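Local coordinates for putative nitrate transport protein (Thermoplasma volcanium, PDB 3MST), which is of uncertain function but probably binds a small solute, perhaps nitrate, in the cleft between its two lobes, for transport, at residues P25-V30 with N47-T52; F55-D60 with M162-R167; R77-S82 with I209-H214. All coordinates share one frame; numbering follows the deposited sequence. Where two conformers were deposited one is given.

Contact 1 of 3, residues P25-V30 with N47-T52; sequences PFSGPV and NICSET. Unlike the reference sequence in segment 25-30: S27 (reference Ala).
N47 swings CG anti to its backbone N (chi1 -173°), while F26 keeps its ring beside its own N; these two choices lay the amide flat against the ring, the planes only 4° apart. N47 CB sits over the ring centre, 3.4 Å from the centroid of F26, as a CH-pi contact. The same side chain serves as a polar bridge. N47 OD1 accepts the backbone N of F26 at 2.9 Å in a nearly straight bond (166°) and the backbone N of C49 at 3.0 Å; the two donors approach from opposite faces of the amide plane, which fixes the rotation of the group. The bond from C49 N, two residues on, makes an Asx turn. Asparagine suits this place because its short arm brings a carbonyl within range of both loops. Alongside, P25 CB lies 3.6 Å from C49 SG, and I48 lies beside the rigid proline ring in one of its two conformers. P25 also starts a type I beta turn, closed by G28 N to P25 O. The Asx turn thus braces a beta turn, joining the loops that follow neighbouring parallel strands 22-24 and 45-47, as in a beta-alpha-beta unit whose crossover contains helix 32-36.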
loop_
_atom_site.group_PDB
_atom_site.type_symbol
_atom_site.label_atom_id
_atom_site.label_comp_id
_atom_site.label_asym_id
_atom_site.label_seq_id
_atom_site.Cartn_x
_atom_site.Cartn_y
_atom_site.Cartn_z
ATOM N N PRO A 25 6.552 -6.388 0.039
ATOM C CA PRO A 25 5.603 -7.494 0.008
ATOM C C PRO A 25 5.022 -7.685 -1.387
ATOM O O PRO A 25 4.355 -6.784 -1.908
ATOM C CB PRO A 25 4.515 -7.030 0.967
ATOM C CG PRO A 25 4.551 -5.483 0.852
ATOM C CD PRO A 25 6.005 -5.181 0.675
ATOM N N PHE A 26 5.222 -8.870 -1.984
ATOM C CA PHE A 26 4.764 -9.051 -3.346
ATOM C C PHE A 26 3.242 -9.119 -3.444
ATOM O O PHE A 26 2.661 -8.919 -4.520
ATOM C CB PHE A 26 5.365 -10.297 -4.000
ATOM C CG PHE A 26 6.815 -10.182 -4.431
ATOM C CD1 PHE A 26 7.651 -9.179 -4.014
ATOM C CD2 PHE A 26 7.337 -11.135 -5.285
ATOM C CE1 PHE A 26 8.973 -9.161 -4.418
ATOM C CE2 PHE A 26 8.621 -11.119 -5.711
ATOM C CZ PHE A 26 9.462 -10.127 -5.289
ATOM N N SER A 27 2.573 -9.378 -2.328
ATOM C CA SER A 27 1.127 -9.310 -2.318
ATOM C C SER A 27 0.568 -7.913 -2.040
ATOM O O SER A 27 -0.645 -7.699 -2.102
ATOM C CB SER A 27 0.547 -10.265 -1.329
ATOM O OG SER A 27 0.945 -9.958 -0.029
ATOM N N GLY A 28 1.445 -6.952 -1.740
ATOM C CA GLY A 28 1.023 -5.589 -1.495
ATOM C C GLY A 28 1.110 -4.806 -2.780
ATOM O O GLY A 28 2.157 -4.862 -3.439
ATOM N N PRO A 29 0.079 -4.014 -3.125
ATOM C CA PRO A 29 0.134 -3.202 -4.362
ATOM C C PRO A 29 1.309 -2.243 -4.450
ATOM O O PRO A 29 1.706 -1.850 -5.556
ATOM C CB PRO A 29 -1.202 -2.473 -4.368
ATOM C CG PRO A 29 -2.122 -3.443 -3.622
ATOM C CD PRO A 29 -1.272 -3.978 -2.511
ATOM N N VAL A 30 1.913 -1.879 -3.318
ATOM C CA VAL A 30 3.106 -1.028 -3.382
ATOM C C VAL A 30 4.214 -1.662 -4.220
ATOM O O VAL A 30 5.007 -0.961 -4.810
ATOM C CB VAL A 30 3.649 -0.660 -1.972
ATOM C CG1 VAL A 30 4.285 -1.895 -1.275
ATOM C CG2 VAL A 30 4.665 0.484 -2.055
ATOM N N ASN A 47 10.903 -10.636 -1.860
ATOM C CA ASN A 47 9.531 -10.705 -1.319
ATOM C C ASN A 47 9.515 -10.919 0.166
ATOM O O ASN A 47 9.790 -12.030 0.637
ATOM C CB ASN A 47 8.800 -11.858 -2.009
ATOM C CG ASN A 47 7.331 -11.924 -1.662
ATOM O OD1 ASN A 47 6.809 -11.059 -0.961
ATOM N ND2 ASN A 47 6.637 -12.963 -2.161
ATOM N N ILE A 48 9.179 -9.893 0.938
ATOM C CA ILE A 48 9.154 -10.044 2.394
ATOM C C ILE A 48 7.921 -10.817 2.903
ATOM O O ILE A 48 7.740 -10.988 4.119
ATOM C CB ILE A 48 9.290 -8.687 3.104
ATOM C CG1 ILE A 48 8.100 -7.789 2.787
ATOM C CG2 ILE A 48 10.629 -8.014 2.736
ATOM C CD1 ILE A 48 8.152 -6.441 3.493
ATOM N N CYS A 49 7.053 -11.255 1.985
ATOM C CA CYS A 49 6.002 -12.210 2.348
ATOM C C CYS A 49 6.546 -13.634 2.456
ATOM O O CYS A 49 5.914 -14.479 3.095
ATOM C CB CYS A 49 4.859 -12.189 1.341
ATOM S SG CYS A 49 4.052 -10.639 1.133
ATOM N N SER A 50 7.681 -13.911 1.817
ATOM C CA SER A 50 8.252 -15.228 1.783
ATOM C C SER A 50 9.671 -15.341 2.340
ATOM O O SER A 50 10.148 -16.476 2.533
ATOM C CB SER A 50 8.203 -15.776 0.357
ATOM O OG SER A 50 8.995 -15.044 -0.542
ATOM N N GLU A 51 10.342 -14.208 2.583
ATOM C CA GLU A 51 11.752 -14.130 3.054
ATOM C C GLU A 51 11.675 -13.223 4.285
ATOM O O GLU A 51 11.012 -12.187 4.229
ATOM C CB GLU A 51 12.667 -13.333 2.068
ATOM C CG GLU A 51 13.106 -13.913 0.699
ATOM C CD GLU A 51 14.291 -13.137 0.089
ATOM O OE1 GLU A 51 15.013 -12.475 0.869
ATOM O OE2 GLU A 51 14.506 -13.177 -1.166
ATOM N N THR A 52 12.331 -13.563 5.387
ATOM C CA THR A 52 12.490 -12.602 6.464
ATOM C C THR A 52 13.960 -12.243 6.493
ATOM O O THR A 52 14.821 -13.135 6.626
ATOM C CB THR A 52 12.088 -13.131 7.863
ATOM O OG1 THR A 52 10.740 -13.611 7.849
ATOM C CG2 THR A 52 12.180 -11.981 8.924
#

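Contact 2 of 3, residues F55-D60 with M162-R167; sequences FDVVLD and MASTRR
The carbonyl oxygen of D56 receives the hydroxyl of S164, with OG to O at 2.7 Å, the shortest polar bond between 55-60 and 162-167. The donor is tilted 34° from the carbonyl plane. S164 OG reaches that oxygen because it stands anti to its own backbone N (chi1 -172°), and it passes V57 CG2 at 3.7 Å on the way. Serine fits this strand end: small enough to pack on a valine, yet able to serve a carbonyl. Further in, V58 and A163 form an antiparallel hydrogen-bonded pair. V58 N gives to A163 O and A163 N returns a bond to V58 O, both 2.9 Å long. Weaker CA-H...O contacts flank them, from V57 CA to A163 O and from M162 CA to V58 O. L59 and M162, a non-hydrogen-bonded pair, lie side by side with their CG atoms 3.9 Å apart; the selenomethionine runs extended, and Y175 of helix 169-184 packs on both residues. On the other face, V58 and A163 meet Y68 and M65 respectively. Branched valines suit the extended backbone, and alanine takes little room beside V58. The chemistry implies a buried seam in which reciprocal backbone bonds satisfy the polar groups of the central pair, with a serine hydroxyl extending the pairing where strand 160-164 ends beside the start of strand 57-61.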
loop_
_atom_site.group_PDB
_atom_site.type_symbol
_atom_site.label_atom_id
_atom_site.label_comp_id
_atom_site.label_asym_id
_atom_site.label_seq_id
_atom_site.Cartn_x
_atom_site.Cartn_y
_atom_site.Cartn_z
ATOM N N PHE A 55 17.186 -5.622 4.459
ATOM C CA PHE A 55 17.363 -5.110 3.097
ATOM C C PHE A 55 17.896 -3.703 3.118
ATOM O O PHE A 55 17.797 -3.018 4.129
ATOM C CB PHE A 55 16.021 -5.145 2.359
ATOM C CG PHE A 55 15.436 -6.489 2.373
ATOM C CD1 PHE A 55 15.934 -7.464 1.523
ATOM C CD2 PHE A 55 14.434 -6.809 3.280
ATOM C CE1 PHE A 55 15.434 -8.738 1.538
ATOM C CE2 PHE A 55 13.908 -8.091 3.297
ATOM C CZ PHE A 55 14.422 -9.056 2.432
ATOM N N ASP A 56 18.554 -3.297 2.033
ATOM C CA ASP A 56 19.071 -1.932 1.924
ATOM C C ASP A 56 17.964 -0.868 1.809
ATOM O O ASP A 56 18.106 0.261 2.300
ATOM C CB ASP A 56 20.022 -1.811 0.726
ATOM C CG ASP A 56 21.184 -2.741 0.837
ATOM O OD1 ASP A 56 21.982 -2.519 1.766
ATOM O OD2 ASP A 56 21.295 -3.688 0.009
ATOM N N VAL A 57 16.904 -1.238 1.105
ATOM C CA VAL A 57 15.747 -0.398 0.811
ATOM C C VAL A 57 14.509 -1.238 1.044
ATOM O O VAL A 57 14.515 -2.432 0.721
ATOM C CB VAL A 57 15.767 0.085 -0.685
ATOM C CG1 VAL A 57 14.638 1.070 -1.013
ATOM C CG2 VAL A 57 17.169 0.669 -1.084
ATOM N N VAL A 58 13.469 -0.630 1.612
ATOM C CA VAL A 58 12.196 -1.299 1.845
ATOM C C VAL A 58 11.071 -0.444 1.275
ATOM O O VAL A 58 11.064 0.785 1.410
ATOM C CB VAL A 58 11.943 -1.621 3.344
ATOM C CG1 VAL A 58 10.508 -2.176 3.598
ATOM C CG2 VAL A 58 13.026 -2.594 3.847
ATOM N N LEU A 59 10.099 -1.111 0.646
ATOM C CA LEU A 59 8.856 -0.477 0.206
ATOM C C LEU A 59 7.752 -1.236 0.931
ATOM O O LEU A 59 7.677 -2.470 0.861
ATOM C CB LEU A 59 8.605 -0.556 -1.320
ATOM C CG LEU A 59 9.408 0.417 -2.189
ATOM C CD1 LEU A 59 10.851 0.093 -2.221
ATOM C CD2 LEU A 59 8.861 0.532 -3.591
ATOM N N ASP A 60 6.855 -0.506 1.602
ATOM C CA ASP A 60 5.772 -1.145 2.349
ATOM C C ASP A 60 4.769 -0.074 2.748
ATOM O O ASP A 60 4.974 1.111 2.495
ATOM C CB ASP A 60 6.348 -1.876 3.590
ATOM C CG ASP A 60 5.468 -3.056 4.132
ATOM O OD1 ASP A 60 4.312 -3.205 3.689
ATOM O OD2 ASP A 60 5.991 -3.830 4.956
HETATM N N MSE A 162 8.750 4.441 0.795
HETATM C CA MSE A 162 10.043 3.851 0.428
HETATM C C MSE A 162 11.043 4.370 1.463
HETATM O O MSE A 162 11.042 5.549 1.761
HETATM C CB MSE A 162 10.486 4.318 -0.985
HETATM C CG MSE A 162 9.384 4.323 -2.035
HETATM SE SE MSE A 162 10.251 4.596 -3.758
HETATM C CE MSE A 162 8.600 4.919 -4.733
ATOM N N ALA A 163 11.870 3.501 1.996
ATOM C CA ALA A 163 12.817 3.864 3.072
ATOM C C ALA A 163 14.166 3.232 2.859
ATOM O O ALA A 163 14.268 2.107 2.322
ATOM C CB ALA A 163 12.251 3.461 4.450
ATOM N N SER A 164 15.196 3.960 3.249
ATOM C CA SER A 164 16.582 3.455 3.205
ATOM C C SER A 164 17.429 4.349 4.105
ATOM O O SER A 164 16.900 5.017 5.001
ATOM C CB SER A 164 17.067 3.518 1.780
ATOM O OG SER A 164 18.338 2.878 1.623
ATOM N N THR A 165 18.750 4.351 3.895
ATOM C CA THR A 165 19.642 5.222 4.677
ATOM C C THR A 165 19.858 6.580 4.008
ATOM O O THR A 165 20.372 7.498 4.634
ATOM C CB THR A 165 20.977 4.517 4.897
ATOM O OG1 THR A 165 21.463 4.150 3.615
ATOM C CG2 THR A 165 20.830 3.248 5.788
ATOM N N ARG A 166 19.406 6.731 2.767
ATOM C CA ARG A 166 19.473 7.944 1.967
ATOM C C ARG A 166 18.397 7.856 0.876
ATOM O O ARG A 166 17.817 6.781 0.682
ATOM C CB ARG A 166 20.859 8.103 1.310
ATOM C CG ARG A 166 21.220 7.004 0.325
ATOM C CD ARG A 166 22.589 7.176 -0.378
ATOM N NE ARG A 166 22.750 6.126 -1.414
ATOM C CZ ARG A 166 22.414 6.247 -2.711
ATOM N NH1 ARG A 166 21.928 7.403 -3.193
ATOM N NH2 ARG A 166 22.579 5.201 -3.550
ATOM N N ARG A 167 18.099 8.965 0.208
ATOM C CA ARG A 167 17.245 8.961 -0.964
ATOM C C ARG A 167 17.962 8.088 -1.995
ATOM O O ARG A 167 19.206 8.167 -2.119
ATOM C CB ARG A 167 17.038 10.387 -1.466
ATOM C CG ARG A 167 15.828 10.603 -2.386
ATOM C CD ARG A 167 15.832 12.032 -2.962
ATOM N NE ARG A 167 16.991 12.282 -3.813
#

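Contact 3 of 3, residues R77-S82 with I209-H214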
loop_
_atom_site.group_PDB
_atom_site.type_symbol
_atom_site.label_atom_id
_atom_site.label_comp_id
_atom_site.label_asym_id
_atom_site.label_seq_id
_atom_site.Cartn_x
_atom_site.Cartn_y
_atom_site.Cartn_z
ATOM N N ARG A 77 0.936 7.198 -3.185
ATOM C CA ARG A 77 -0.510 7.123 -3.057
ATOM C C ARG A 77 -0.995 5.973 -3.952
ATOM O O ARG A 77 -0.625 5.903 -5.148
ATOM C CB ARG A 77 -1.160 8.438 -3.492
ATOM C CG ARG A 77 -0.976 9.594 -2.521
ATOM C CD ARG A 77 -1.652 10.813 -3.056
ATOM N NE ARG A 77 -1.719 11.921 -2.103
ATOM C CZ ARG A 77 -0.795 12.843 -1.951
ATOM N NH1 ARG A 77 0.344 12.790 -2.623
ATOM N NH2 ARG A 77 -1.017 13.832 -1.082
ATOM N N ILE A 78 -1.822 5.090 -3.408
ATOM C CA ILE A 78 -2.379 3.963 -4.155
ATOM C C ILE A 78 -3.812 3.753 -3.680
ATOM O O ILE A 78 -4.047 3.679 -2.491
ATOM C CB ILE A 78 -1.557 2.680 -3.909
ATOM C CG1 ILE A 78 -0.052 2.921 -3.987
ATOM C CG2 ILE A 78 -1.978 1.594 -4.928
ATOM C CD1 ILE A 78 0.790 1.716 -3.598
ATOM N N ASP A 79 -4.778 3.686 -4.598
ATOM C CA ASP A 79 -6.172 3.529 -4.196
ATOM C C ASP A 79 -6.489 2.046 -4.161
ATOM O O ASP A 79 -6.776 1.440 -5.187
ATOM C CB ASP A 79 -7.073 4.275 -5.156
ATOM C CG ASP A 79 -8.488 4.460 -4.628
ATOM O OD1 ASP A 79 -8.730 4.185 -3.444
ATOM O OD2 ASP A 79 -9.328 4.909 -5.429
HETATM N N MSE A 80 -6.354 1.456 -2.980
HETATM C CA MSE A 80 -6.365 -0.006 -2.784
HETATM C C MSE A 80 -7.614 -0.526 -2.083
HETATM O O MSE A 80 -7.840 -1.736 -2.079
HETATM C CB MSE A 80 -5.171 -0.401 -1.909
HETATM C CG MSE A 80 -3.852 -0.037 -2.477
HETATM SE SE MSE A 80 -2.360 -0.389 -1.343
HETATM C CE MSE A 80 -2.469 1.101 -0.158
ATOM N N TYR A 81 -8.387 0.371 -1.461
ATOM C CA TYR A 81 -9.487 -0.030 -0.564
ATOM C C TYR A 81 -10.823 0.583 -0.970
ATOM O O TYR A 81 -10.882 1.691 -1.548
ATOM C CB TYR A 81 -9.164 0.420 0.882
ATOM C CG TYR A 81 -7.918 -0.242 1.425
ATOM C CD1 TYR A 81 -7.907 -1.589 1.743
ATOM C CD2 TYR A 81 -6.723 0.440 1.533
ATOM C CE1 TYR A 81 -6.763 -2.228 2.166
ATOM C CE2 TYR A 81 -5.581 -0.199 1.973
ATOM C CZ TYR A 81 -5.594 -1.508 2.275
ATOM O OH TYR A 81 -4.423 -2.109 2.671
ATOM N N SER A 82 -11.900 -0.139 -0.613
ATOM C CA SER A 82 -13.248 0.263 -0.878
ATOM C C SER A 82 -14.053 0.255 0.421
ATOM O O SER A 82 -13.822 -0.590 1.293
ATOM C CB SER A 82 -13.932 -0.723 -1.809
ATOM O OG SER A 82 -13.607 -0.436 -3.173
ATOM N N ILE A 209 -6.958 -3.698 -11.541
ATOM C CA ILE A 209 -5.625 -3.100 -11.720
ATOM C C ILE A 209 -5.690 -1.627 -12.046
ATOM O O ILE A 209 -4.846 -0.850 -11.632
ATOM C CB ILE A 209 -4.764 -3.885 -12.746
ATOM C CG1 ILE A 209 -3.294 -3.409 -12.663
ATOM C CG2 ILE A 209 -5.415 -3.833 -14.153
ATOM C CD1 ILE A 209 -2.372 -4.307 -13.344
ATOM N N GLY A 210 -6.715 -1.213 -12.789
ATOM C CA GLY A 210 -6.833 0.194 -13.164
ATOM C C GLY A 210 -7.224 1.164 -12.066
ATOM O O GLY A 210 -7.150 2.386 -12.223
ATOM N N ILE A 211 -7.703 0.616 -10.942
ATOM C CA ILE A 211 -8.155 1.462 -9.835
ATOM C C ILE A 211 -6.969 2.041 -9.072
ATOM O O ILE A 211 -7.056 3.112 -8.508
ATOM C CB ILE A 211 -9.103 0.697 -8.875
ATOM C CG1 ILE A 211 -10.306 0.088 -9.636
ATOM C CG2 ILE A 211 -9.564 1.615 -7.724
ATOM C CD1 ILE A 211 -11.131 -0.908 -8.815
ATOM N N TYR A 212 -5.870 1.312 -8.982
ATOM C CA TYR A 212 -4.779 1.717 -8.078
ATOM C C TYR A 212 -4.280 3.116 -8.279
ATOM O O TYR A 212 -4.097 3.868 -7.324
ATOM C CB TYR A 212 -3.623 0.733 -8.200
ATOM C CG TYR A 212 -3.898 -0.679 -7.711
ATOM C CD1 TYR A 212 -4.347 -0.932 -6.419
ATOM C CD2 TYR A 212 -3.705 -1.752 -8.570
ATOM C CE1 TYR A 212 -4.579 -2.241 -5.965
ATOM C CE2 TYR A 212 -3.932 -3.045 -8.135
ATOM C CZ TYR A 212 -4.350 -3.307 -6.827
ATOM O OH TYR A 212 -4.579 -4.598 -6.431
ATOM N N GLY A 213 -3.996 3.490 -9.530
ATOM C CA GLY A 213 -3.537 4.836 -9.779
ATOM C C GLY A 213 -2.308 5.266 -8.997
ATOM O O GLY A 213 -2.266 6.375 -8.478
ATOM N N HIS A 214 -1.318 4.380 -8.903
ATOM C CA HIS A 214 -0.090 4.678 -8.167
ATOM C C HIS A 214 0.478 6.038 -8.520
ATOM O O HIS A 214 0.612 6.370 -9.708
ATOM C CB HIS A 214 1.028 3.661 -8.469
ATOM C CG HIS A 214 0.768 2.248 -8.026
ATOM N ND1 HIS A 214 -0.136 1.415 -8.669
ATOM C CD2 HIS A 214 1.369 1.506 -7.071
ATOM C CE1 HIS A 214 -0.089 0.229 -8.090
ATOM N NE2 HIS A 214 0.808 0.261 -7.110
#
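This is a buried loop-to-loop contact at the passage between the two sheets: 77-82 carries the chain from strand 71-77 to strand 81-85, whereas the loop 209-214 leads from helix 202-208 into strand 215-217. The touching parts run roughly antiparallel, tied by D79 N to Y212 O at 2.8 Å, a straight bond (179°) in the carbonyl plane and on a lone pair. I78 carries the apolar side. With CG1 beside the backbone N (chi1 -45°), CG2 stands anti to that N and sits over the face of the H214 ring, 3.9 Å from the centroid as a CH-pi contact; I78 CG2 also touches Y212 CB at 3.8 Å. The other branch brings I78 CD1 to within 3.5 Å of H214 CD2. A branched isoleucine can thus wedge between two aromatic residues. G213 turns the chain between them with positive phi, easily adopted by glycine. The polar ends look elsewhere: D79 OD2 bonds to S145 OG, and H214 NE2 to P29 O. I78 O hydrogen-bonds an unidentified ligand, probably from the crystallisation liquor, though such molecules can mark a pocket. The chemistry implies that one well-directed backbone bond sets the alignment, while I78 packs against the histidine whose NE2 probably donates to a third loop.

Overall arrangement
Contacts 1 and 2 share the six-stranded mixed sheet, their centres about 14 Å apart: strands 22-24 and 57-61 are neighbours, and P25 packs on L59 and D60, I48 on F55. Contact 3 lies about 17 Å from contact 1 between centres and reaches it through P29 and V30, which pack on Y212 and I78. Contacts 2 and 3, about 22 Å apart between centres, do not touch. Along the chain contact 1 closes first; the segments of the other two then alternate, 77-82 falling between 55-60 and 162-167. Thus contact 2 stitches one lobe's sheet, while contact 3 joins connections near the interlobe crossing, consistent with a two-lobed binding protein.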